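Local atomic coordinates of uncharacterized protein (Bacteroides eggerthii, PDB entry 4FTD), a protein that is of unknown function but joins a six-bladed beta-propeller to an immunoglobulin-like domain and may take part in carbohydrate metabolism. Residues 208-218 and 229-237; 253-261 and 272-280. All blocks are in the same frame, centred on the assembly; numbering follows the deposited sequence.

Contact 1 (208-218 and 229-237); sequences SGGKVSPFKIY and VIANINVGN
Ile-217 faces two residues at once, Ile-230 and Ala-231, in a classic beta bulge. Ile-217 O accepts from both backbone N-H groups, Ile-230 N at 2.8 Å and Ala-231 N at 3.2 Å, and the register shifts by one residue before Tyr-218 pairs with Val-229. On the face of Phe-215, Ile-217 and Ile-233, Ile-217 CD1 rests on Ala-231 CB (3.9 Å), while its CG2 meets Ile-230 CG1, which is turned between its own backbone N and carbonyl carbon (chi1 65°). On the other face Lys-216 runs alongside Asn-232, CG 3.7 Å from Asn-232 OD1; a bend at chi3 (75°) brings CE against Val-229 CG1 and NZ to Tyr-218 OH (3.0 Å) and the carbonyl O of Lys-186. A methionine in its place would probably leave that carbonyl and the tyrosine hydroxyl without their shared amine partner. Beyond the paired strands, Lys-211 O accepts from Gly-236 N at 3.2 Å, on a lone pair, and one water joins Lys-211 O, Ser-213 O and Val-235 N. Strand 228-233 is outermost in its four-stranded sheet; strand 201-207 flanks strand 215-220, and strands 259-264 and 281-291 pack on the Ile-217 face.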
loop_
_atom_site.group_PDB
_atom_site.type_symbol
_atom_site.label_atom_id
_atom_site.label_comp_id
_atom_site.label_asym_id
_atom_site.label_seq_id
_atom_site.Cartn_x
_atom_site.Cartn_y
_atom_site.Cartn_z
ATOM N N SER A 208 -21.766 -19.695 -6.712
ATOM C CA SER A 208 -22.300 -21.025 -6.887
ATOM C C SER A 208 -22.769 -21.530 -5.523
ATOM O O SER A 208 -21.936 -21.823 -4.662
ATOM C CB SER A 208 -21.199 -21.993 -7.421
ATOM O OG SER A 208 -21.640 -23.354 -7.436
ATOM N N GLY A 209 -24.073 -21.703 -5.347
ATOM C CA GLY A 209 -24.644 -22.161 -4.075
ATOM C C GLY A 209 -24.707 -23.668 -3.829
ATOM O O GLY A 209 -25.194 -24.083 -2.803
ATOM N N GLY A 210 -24.229 -24.494 -4.753
ATOM C CA GLY A 210 -24.226 -25.948 -4.537
ATOM C C GLY A 210 -23.498 -26.562 -5.695
ATOM O O GLY A 210 -23.091 -25.850 -6.606
ATOM N N LYS A 211 -23.410 -27.881 -5.697
ATOM C CA LYS A 211 -22.671 -28.645 -6.704
ATOM C C LYS A 211 -23.152 -28.428 -8.119
ATOM O O LYS A 211 -22.380 -28.562 -9.070
ATOM C CB LYS A 211 -22.767 -30.174 -6.429
ATOM C CG LYS A 211 -22.291 -30.652 -5.041
ATOM C CD LYS A 211 -20.868 -30.206 -4.723
ATOM C CE LYS A 211 -20.281 -31.007 -3.569
ATOM N NZ LYS A 211 -18.812 -30.820 -3.538
ATOM N N VAL A 212 -24.450 -28.178 -8.241
ATOM C CA VAL A 212 -25.130 -28.055 -9.509
ATOM C C VAL A 212 -25.250 -26.578 -9.972
ATOM O O VAL A 212 -25.501 -26.297 -11.167
ATOM C CB VAL A 212 -26.508 -28.772 -9.368
ATOM C CG1 VAL A 212 -27.324 -28.166 -8.211
ATOM C CG2 VAL A 212 -27.235 -28.741 -10.679
ATOM N N SER A 213 -24.953 -25.623 -9.083
ATOM C CA SER A 213 -25.070 -24.195 -9.427
ATOM C C SER A 213 -23.866 -23.744 -10.309
ATOM O O SER A 213 -22.732 -23.883 -9.872
ATOM C CB SER A 213 -25.105 -23.412 -8.127
ATOM O OG SER A 213 -25.232 -22.039 -8.378
ATOM N N PRO A 214 -24.118 -23.170 -11.507
ATOM C CA PRO A 214 -22.998 -22.742 -12.352
ATOM C C PRO A 214 -22.027 -21.780 -11.644
ATOM O O PRO A 214 -22.446 -20.818 -10.995
ATOM C CB PRO A 214 -23.677 -22.053 -13.528
ATOM C CG PRO A 214 -25.053 -22.668 -13.600
ATOM C CD PRO A 214 -25.420 -22.886 -12.158
ATOM N N PHE A 215 -20.747 -22.109 -11.720
ATOM C CA PHE A 215 -19.691 -21.280 -11.218
ATOM C C PHE A 215 -18.947 -20.682 -12.400
ATOM O O PHE A 215 -18.080 -21.303 -12.952
ATOM C CB PHE A 215 -18.808 -22.081 -10.258
ATOM C CG PHE A 215 -17.795 -21.249 -9.492
ATOM C CD1 PHE A 215 -18.122 -20.007 -8.938
ATOM C CD2 PHE A 215 -16.549 -21.809 -9.159
ATOM C CE1 PHE A 215 -17.205 -19.269 -8.211
ATOM C CE2 PHE A 215 -15.630 -21.076 -8.408
ATOM C CZ PHE A 215 -15.960 -19.823 -7.921
ATOM N N LYS A 216 -19.353 -19.472 -12.772
ATOM C CA LYS A 216 -18.964 -18.863 -14.022
ATOM C C LYS A 216 -18.034 -17.716 -13.788
ATOM O O LYS A 216 -18.117 -17.067 -12.735
ATOM C CB LYS A 216 -20.222 -18.438 -14.782
ATOM C CG LYS A 216 -21.147 -19.615 -15.090
ATOM C CD LYS A 216 -22.421 -19.206 -15.798
ATOM C CE LYS A 216 -22.135 -18.880 -17.235
ATOM N NZ LYS A 216 -23.363 -18.370 -17.865
ATOM N N ILE A 217 -17.110 -17.534 -14.726
ATOM C CA ILE A 217 -16.159 -16.429 -14.754
ATOM C C ILE A 217 -16.320 -15.754 -16.115
ATOM O O ILE A 217 -16.342 -16.419 -17.172
ATOM C CB ILE A 217 -14.706 -16.864 -14.565
ATOM C CG1 ILE A 217 -14.576 -17.749 -13.292
ATOM C CG2 ILE A 217 -13.761 -15.684 -14.509
ATOM C CD1 ILE A 217 -13.198 -18.346 -13.084
ATOM N N TYR A 218 -16.464 -14.447 -16.037
ATOM C CA TYR A 218 -16.659 -13.591 -17.164
ATOM C C TYR A 218 -15.506 -12.587 -17.310
ATOM O O TYR A 218 -14.905 -12.160 -16.307
ATOM C CB TYR A 218 -17.936 -12.807 -16.956
ATOM C CG TYR A 218 -19.186 -13.667 -16.804
ATOM C CD1 TYR A 218 -19.580 -14.130 -15.559
ATOM C CD2 TYR A 218 -19.967 -14.004 -17.925
ATOM C CE1 TYR A 218 -20.758 -14.866 -15.392
ATOM C CE2 TYR A 218 -21.135 -14.754 -17.783
ATOM C CZ TYR A 218 -21.520 -15.191 -16.516
ATOM O OH TYR A 218 -22.677 -15.874 -16.356
ATOM N N VAL A 229 -17.799 -15.403 -21.602
ATOM C CA VAL A 229 -17.760 -16.431 -20.573
ATOM C C VAL A 229 -16.424 -17.154 -20.799
ATOM O O VAL A 229 -16.208 -17.696 -21.872
ATOM C CB VAL A 229 -18.907 -17.434 -20.686
ATOM C CG1 VAL A 229 -18.929 -18.273 -19.424
ATOM C CG2 VAL A 229 -20.235 -16.710 -20.973
ATOM N N ILE A 230 -15.551 -17.127 -19.801
ATOM C CA ILE A 230 -14.257 -17.833 -19.856
ATOM C C ILE A 230 -14.213 -19.087 -18.984
ATOM O O ILE A 230 -13.307 -19.881 -19.126
ATOM C CB ILE A 230 -13.032 -16.886 -19.604
ATOM C CG1 ILE A 230 -13.007 -16.288 -18.199
ATOM C CG2 ILE A 230 -13.022 -15.802 -20.670
ATOM C CD1 ILE A 230 -11.697 -15.586 -17.834
ATOM N N ALA A 231 -15.196 -19.280 -18.107
ATOM C CA ALA A 231 -15.318 -20.528 -17.336
ATOM C C ALA A 231 -16.738 -20.750 -16.953
ATOM O O ALA A 231 -17.498 -19.786 -16.698
ATOM C CB ALA A 231 -14.468 -20.492 -16.078
ATOM N N ASN A 232 -17.096 -22.017 -16.901
ATOM C CA ASN A 232 -18.378 -22.498 -16.434
ATOM C C ASN A 232 -18.097 -23.826 -15.710
ATOM O O ASN A 232 -18.200 -24.897 -16.273
ATOM C CB ASN A 232 -19.386 -22.567 -17.602
ATOM C CG ASN A 232 -20.801 -22.794 -17.127
ATOM O OD1 ASN A 232 -21.006 -23.197 -16.011
ATOM N ND2 ASN A 232 -21.758 -22.591 -17.992
ATOM N N ILE A 233 -17.685 -23.696 -14.455
ATOM C CA ILE A 233 -17.112 -24.770 -13.662
ATOM C C ILE A 233 -18.233 -25.531 -12.995
ATOM O O ILE A 233 -19.128 -24.950 -12.341
ATOM C CB ILE A 233 -16.115 -24.207 -12.624
ATOM C CG1 ILE A 233 -14.945 -23.508 -13.340
ATOM C CG2 ILE A 233 -15.667 -25.283 -11.646
ATOM C CD1 ILE A 233 -14.135 -22.595 -12.442
ATOM N N ASN A 234 -18.241 -26.829 -13.277
ATOM C CA ASN A 234 -19.149 -27.780 -12.659
ATOM C C ASN A 234 -18.460 -28.238 -11.386
ATOM O O ASN A 234 -17.595 -29.102 -11.439
ATOM C CB ASN A 234 -19.388 -28.975 -13.572
ATOM C CG ASN A 234 -20.462 -29.895 -13.050
ATOM O OD1 ASN A 234 -20.696 -30.007 -11.845
ATOM N ND2 ASN A 234 -21.151 -30.544 -13.971
ATOM N N VAL A 235 -18.878 -27.691 -10.250
ATOM C CA VAL A 235 -18.227 -27.965 -8.969
ATOM C C VAL A 235 -18.414 -29.434 -8.583
ATOM O O VAL A 235 -17.530 -30.033 -7.963
ATOM C CB VAL A 235 -18.713 -26.980 -7.870
ATOM C CG1 VAL A 235 -18.146 -27.367 -6.486
ATOM C CG2 VAL A 235 -18.257 -25.566 -8.237
ATOM N N GLY A 236 -19.551 -30.007 -9.004
ATOM C CA GLY A 236 -19.879 -31.398 -8.765
ATOM C C GLY A 236 -18.884 -32.370 -9.405
ATOM O O GLY A 236 -18.797 -33.466 -8.975
ATOM N N ASN A 237 -18.164 -31.947 -10.446
ATOM C CA ASN A 237 -17.151 -32.771 -11.114
ATOM C C ASN A 237 -15.746 -32.539 -10.536
ATOM O O ASN A 237 -14.792 -32.971 -11.136
ATOM C CB ASN A 237 -17.124 -32.442 -12.622
ATOM C CG ASN A 237 -18.421 -32.804 -13.357
ATOM O OD1 ASN A 237 -19.230 -33.589 -12.875
ATOM N ND2 ASN A 237 -18.595 -32.246 -14.556
HETATM O O HOH W 1 -21.428 -26.295 -10.427
HETATM O O HOH W 2 -17.616 -31.950 -5.889
#

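Contact 2 (253-261 and 272-280); sequences IDENGNGFI and LKVPISGHK
One face of the Phe-260 ring carries the Lys-273 side chain, whose CD lies 4.0 Å from the ring centroid in a CH-pi contact; NZ, at 4.2 Å from that centroid, adds a cation-pi contact. Lys-273 CG stands anti to its backbone N (chi1 -180°), and a bend at chi3 keeps the chain over the ring while NZ forms a salt bridge with Glu-325. Val-274 O lies at the ring's edge, and Pro-275 CB packs 3.9 Å from Phe-260 CE1. The His-279 ring is covered on one face by Gly-257 CA, 3.5 Å from its centroid and 15° off the normal, with Asn-256 O over a face too. Phe-260 belongs to the antiparallel hairpin of a four-stranded propeller blade, its pair with Pro-275 lying between two hydrogen-bonded pairs, Gly-259 with Ile-276 and Ile-261 with Val-274. Before it, a type I turn from Asp-254 to Gly-257 is braced by Asp-254 OD1, which takes Asn-258 N at 3.0 Å from above the carboxylate plane. His-279 N donates to Gly-257 O (2.9 Å). Nearby, Asn-258 OD1 accepts a hydrogen bond from Gly-278 N at 3.0 Å, and the Ile-253 and Ile-276 side chains cross at about a right angle, CG1 of the former 3.7 Å from CG2 of the latter.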
loop_
_atom_site.group_PDB
_atom_site.type_symbol
_atom_site.label_atom_id
_atom_site.label_comp_id
_atom_site.label_asym_id
_atom_site.label_seq_id
_atom_site.Cartn_x
_atom_site.Cartn_y
_atom_site.Cartn_z
ATOM N N ILE A 253 -3.293 -12.467 -11.495
ATOM C CA ILE A 253 -3.045 -12.588 -12.906
ATOM C C ILE A 253 -1.970 -11.559 -13.236
ATOM O O ILE A 253 -2.147 -10.372 -12.984
ATOM C CB ILE A 253 -4.311 -12.389 -13.721
ATOM C CG1 ILE A 253 -5.399 -13.379 -13.308
ATOM C CG2 ILE A 253 -4.001 -12.428 -15.201
ATOM C CD1 ILE A 253 -6.777 -13.046 -13.892
ATOM N N ASP A 254 -0.876 -12.034 -13.804
ATOM C CA ASP A 254 0.304 -11.209 -14.095
ATOM C C ASP A 254 0.144 -10.437 -15.407
ATOM O O ASP A 254 -0.907 -10.496 -16.047
ATOM C CB ASP A 254 1.587 -12.049 -14.029
ATOM C CG ASP A 254 1.759 -13.011 -15.187
ATOM O OD1 ASP A 254 1.138 -12.883 -16.269
ATOM O OD2 ASP A 254 2.562 -13.936 -14.980
ATOM N N GLU A 255 1.187 -9.723 -15.819
ATOM C CA GLU A 255 1.062 -8.840 -16.965
ATOM C C GLU A 255 0.879 -9.615 -18.260
ATOM O O GLU A 255 0.322 -9.074 -19.206
ATOM C CB GLU A 255 2.223 -7.851 -17.042
ATOM C CG GLU A 255 3.550 -8.478 -17.400
ATOM C CD GLU A 255 4.703 -7.505 -17.259
ATOM O OE1 GLU A 255 4.456 -6.289 -17.049
ATOM O OE2 GLU A 255 5.859 -7.966 -17.370
ATOM N N ASN A 256 1.317 -10.875 -18.288
ATOM C CA ASN A 256 1.085 -11.742 -19.432
ATOM C C ASN A 256 -0.252 -12.484 -19.367
ATOM O O ASN A 256 -0.496 -13.324 -20.213
ATOM C CB ASN A 256 2.208 -12.747 -19.573
ATOM C CG ASN A 256 3.563 -12.082 -19.549
ATOM O OD1 ASN A 256 3.783 -11.102 -20.247
ATOM N ND2 ASN A 256 4.458 -12.583 -18.714
ATOM N N GLY A 257 -1.103 -12.186 -18.383
ATOM C CA GLY A 257 -2.404 -12.872 -18.267
ATOM C C GLY A 257 -2.324 -14.288 -17.696
ATOM O O GLY A 257 -3.225 -15.111 -17.886
ATOM N N ASN A 258 -1.260 -14.547 -16.946
ATOM C CA ASN A 258 -1.002 -15.846 -16.336
ATOM C C ASN A 258 -1.062 -15.803 -14.830
ATOM O O ASN A 258 -0.490 -14.905 -14.210
ATOM C CB ASN A 258 0.380 -16.334 -16.731
ATOM C CG ASN A 258 0.502 -16.547 -18.210
ATOM O OD1 ASN A 258 -0.472 -16.882 -18.879
ATOM N ND2 ASN A 258 1.686 -16.322 -18.740
ATOM N N GLY A 259 -1.698 -16.823 -14.265
ATOM C CA GLY A 259 -1.697 -17.004 -12.826
ATOM C C GLY A 259 -2.806 -17.938 -12.363
ATOM O O GLY A 259 -3.134 -18.933 -13.018
ATOM N N PHE A 260 -3.386 -17.595 -11.228
ATOM C CA PHE A 260 -4.385 -18.447 -10.552
ATOM C C PHE A 260 -5.442 -17.559 -9.910
ATOM O O PHE A 260 -5.123 -16.493 -9.400
ATOM C CB PHE A 260 -3.749 -19.193 -9.415
ATOM C CG PHE A 260 -2.709 -20.163 -9.840
ATOM C CD1 PHE A 260 -3.072 -21.302 -10.536
ATOM C CD2 PHE A 260 -1.350 -19.922 -9.587
ATOM C CE1 PHE A 260 -2.098 -22.228 -10.955
ATOM C CE2 PHE A 260 -0.376 -20.831 -10.008
ATOM C CZ PHE A 260 -0.750 -21.982 -10.695
ATOM N N ILE A 261 -6.669 -18.041 -9.878
ATOM C CA ILE A 261 -7.703 -17.434 -9.090
ATOM C C ILE A 261 -7.993 -18.437 -7.929
ATOM O O ILE A 261 -8.256 -19.634 -8.144
ATOM C CB ILE A 261 -8.958 -17.156 -9.889
ATOM C CG1 ILE A 261 -8.614 -16.429 -11.200
ATOM C CG2 ILE A 261 -9.943 -16.328 -9.004
ATOM C CD1 ILE A 261 -9.662 -16.503 -12.305
ATOM N N LEU A 272 -10.456 -23.644 -4.154
ATOM C CA LEU A 272 -10.283 -24.055 -5.545
ATOM C C LEU A 272 -9.223 -23.118 -6.091
ATOM O O LEU A 272 -9.380 -21.925 -6.017
ATOM C CB LEU A 272 -11.572 -23.876 -6.356
ATOM C CG LEU A 272 -12.745 -24.734 -5.845
ATOM C CD1 LEU A 272 -13.951 -24.591 -6.778
ATOM C CD2 LEU A 272 -12.355 -26.212 -5.649
ATOM N N LYS A 273 -8.109 -23.673 -6.551
ATOM C CA LYS A 273 -7.046 -22.934 -7.246
ATOM C C LYS A 273 -7.280 -23.116 -8.757
ATOM O O LYS A 273 -7.019 -24.172 -9.302
ATOM C CB LYS A 273 -5.651 -23.459 -6.856
ATOM C CG LYS A 273 -4.548 -22.704 -7.567
ATOM C CD LYS A 273 -3.164 -22.941 -7.004
ATOM C CE LYS A 273 -2.580 -24.252 -7.486
ATOM N NZ LYS A 273 -1.107 -24.148 -7.495
ATOM N N VAL A 274 -7.731 -22.073 -9.421
ATOM C CA VAL A 274 -8.156 -22.129 -10.842
ATOM C C VAL A 274 -7.085 -21.494 -11.737
ATOM O O VAL A 274 -6.859 -20.307 -11.647
ATOM C CB VAL A 274 -9.480 -21.406 -11.009
ATOM C CG1 VAL A 274 -9.965 -21.455 -12.467
ATOM C CG2 VAL A 274 -10.542 -22.036 -10.094
ATOM N N PRO A 275 -6.391 -22.288 -12.576
ATOM C CA PRO A 275 -5.339 -21.648 -13.391
ATOM C C PRO A 275 -5.892 -20.867 -14.573
ATOM O O PRO A 275 -6.896 -21.264 -15.159
ATOM C CB PRO A 275 -4.498 -22.826 -13.919
ATOM C CG PRO A 275 -4.949 -24.010 -13.114
ATOM C CD PRO A 275 -6.393 -23.748 -12.755
ATOM N N ILE A 276 -5.210 -19.774 -14.903
ATOM C CA ILE A 276 -5.583 -18.919 -16.018
ATOM C C ILE A 276 -4.298 -18.587 -16.777
ATOM O O ILE A 276 -3.264 -18.386 -16.166
ATOM C CB ILE A 276 -6.396 -17.676 -15.547
ATOM C CG1 ILE A 276 -6.865 -16.846 -16.749
ATOM C CG2 ILE A 276 -5.594 -16.783 -14.668
ATOM C CD1 ILE A 276 -8.104 -16.010 -16.478
ATOM N N SER A 277 -4.376 -18.596 -18.103
ATOM C CA SER A 277 -3.280 -18.226 -18.983
ATOM C C SER A 277 -3.794 -17.409 -20.152
ATOM O O SER A 277 -4.951 -17.522 -20.566
ATOM C CB SER A 277 -2.545 -19.462 -19.540
ATOM O OG SER A 277 -3.473 -20.287 -20.212
ATOM N N GLY A 278 -2.909 -16.577 -20.678
ATOM C CA GLY A 278 -3.222 -15.704 -21.796
ATOM C C GLY A 278 -4.438 -14.843 -21.524
ATOM O O GLY A 278 -5.188 -14.575 -22.428
ATOM N N HIS A 279 -4.656 -14.437 -20.273
ATOM C CA HIS A 279 -5.743 -13.568 -19.851
ATOM C C HIS A 279 -7.141 -14.200 -19.830
ATOM O O HIS A 279 -7.938 -13.772 -19.038
ATOM C CB HIS A 279 -5.857 -12.268 -20.667
ATOM C CG HIS A 279 -4.592 -11.488 -20.776
ATOM N ND1 HIS A 279 -3.684 -11.713 -21.788
ATOM C CD2 HIS A 279 -4.097 -10.469 -20.047
ATOM C CE1 HIS A 279 -2.682 -10.867 -21.662
ATOM N NE2 HIS A 279 -2.897 -10.107 -20.609
ATOM N N LYS A 280 -7.441 -15.129 -20.737
ATOM C CA LYS A 280 -8.802 -15.624 -20.931
ATOM C C LYS A 280 -8.964 -17.106 -20.873
ATOM O O LYS A 280 -10.091 -17.561 -20.998
ATOM C CB LYS A 280 -9.255 -15.258 -22.349
ATOM C CG LYS A 280 -9.273 -13.801 -22.665
ATOM C CD LYS A 280 -9.316 -13.590 -24.156
ATOM C CE LYS A 280 -10.661 -13.886 -24.732
ATOM N NZ LYS A 280 -10.621 -13.589 -26.201
#

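Contact 1 closes along the chain before contact 2 opens, and their centres lie about 17 Å apart. Each joins the strands of a beta hairpin in its own four-stranded antiparallel sheet: 215-220 with 228-233, the third and fourth strands of one, and 259-264 with 270-277, the middle pair of the next. Consecutive sheets of this kind fit neighbouring blades of the six-bladed propeller. Apolar side chains fill the seam between them: Ile-217 CD1 meets Ile-261 CD1 at 4.1 Å, Ile-230 CD1 meets Ile-276 CD1 at 3.9 Å, and Phe-215 CE2 approaches Leu-272 CD1. The two hairpins thus pack face to face, mainly through apolar side chains, with Ile-230 CB also against the backbone at Lys-280 O (3.3 Å).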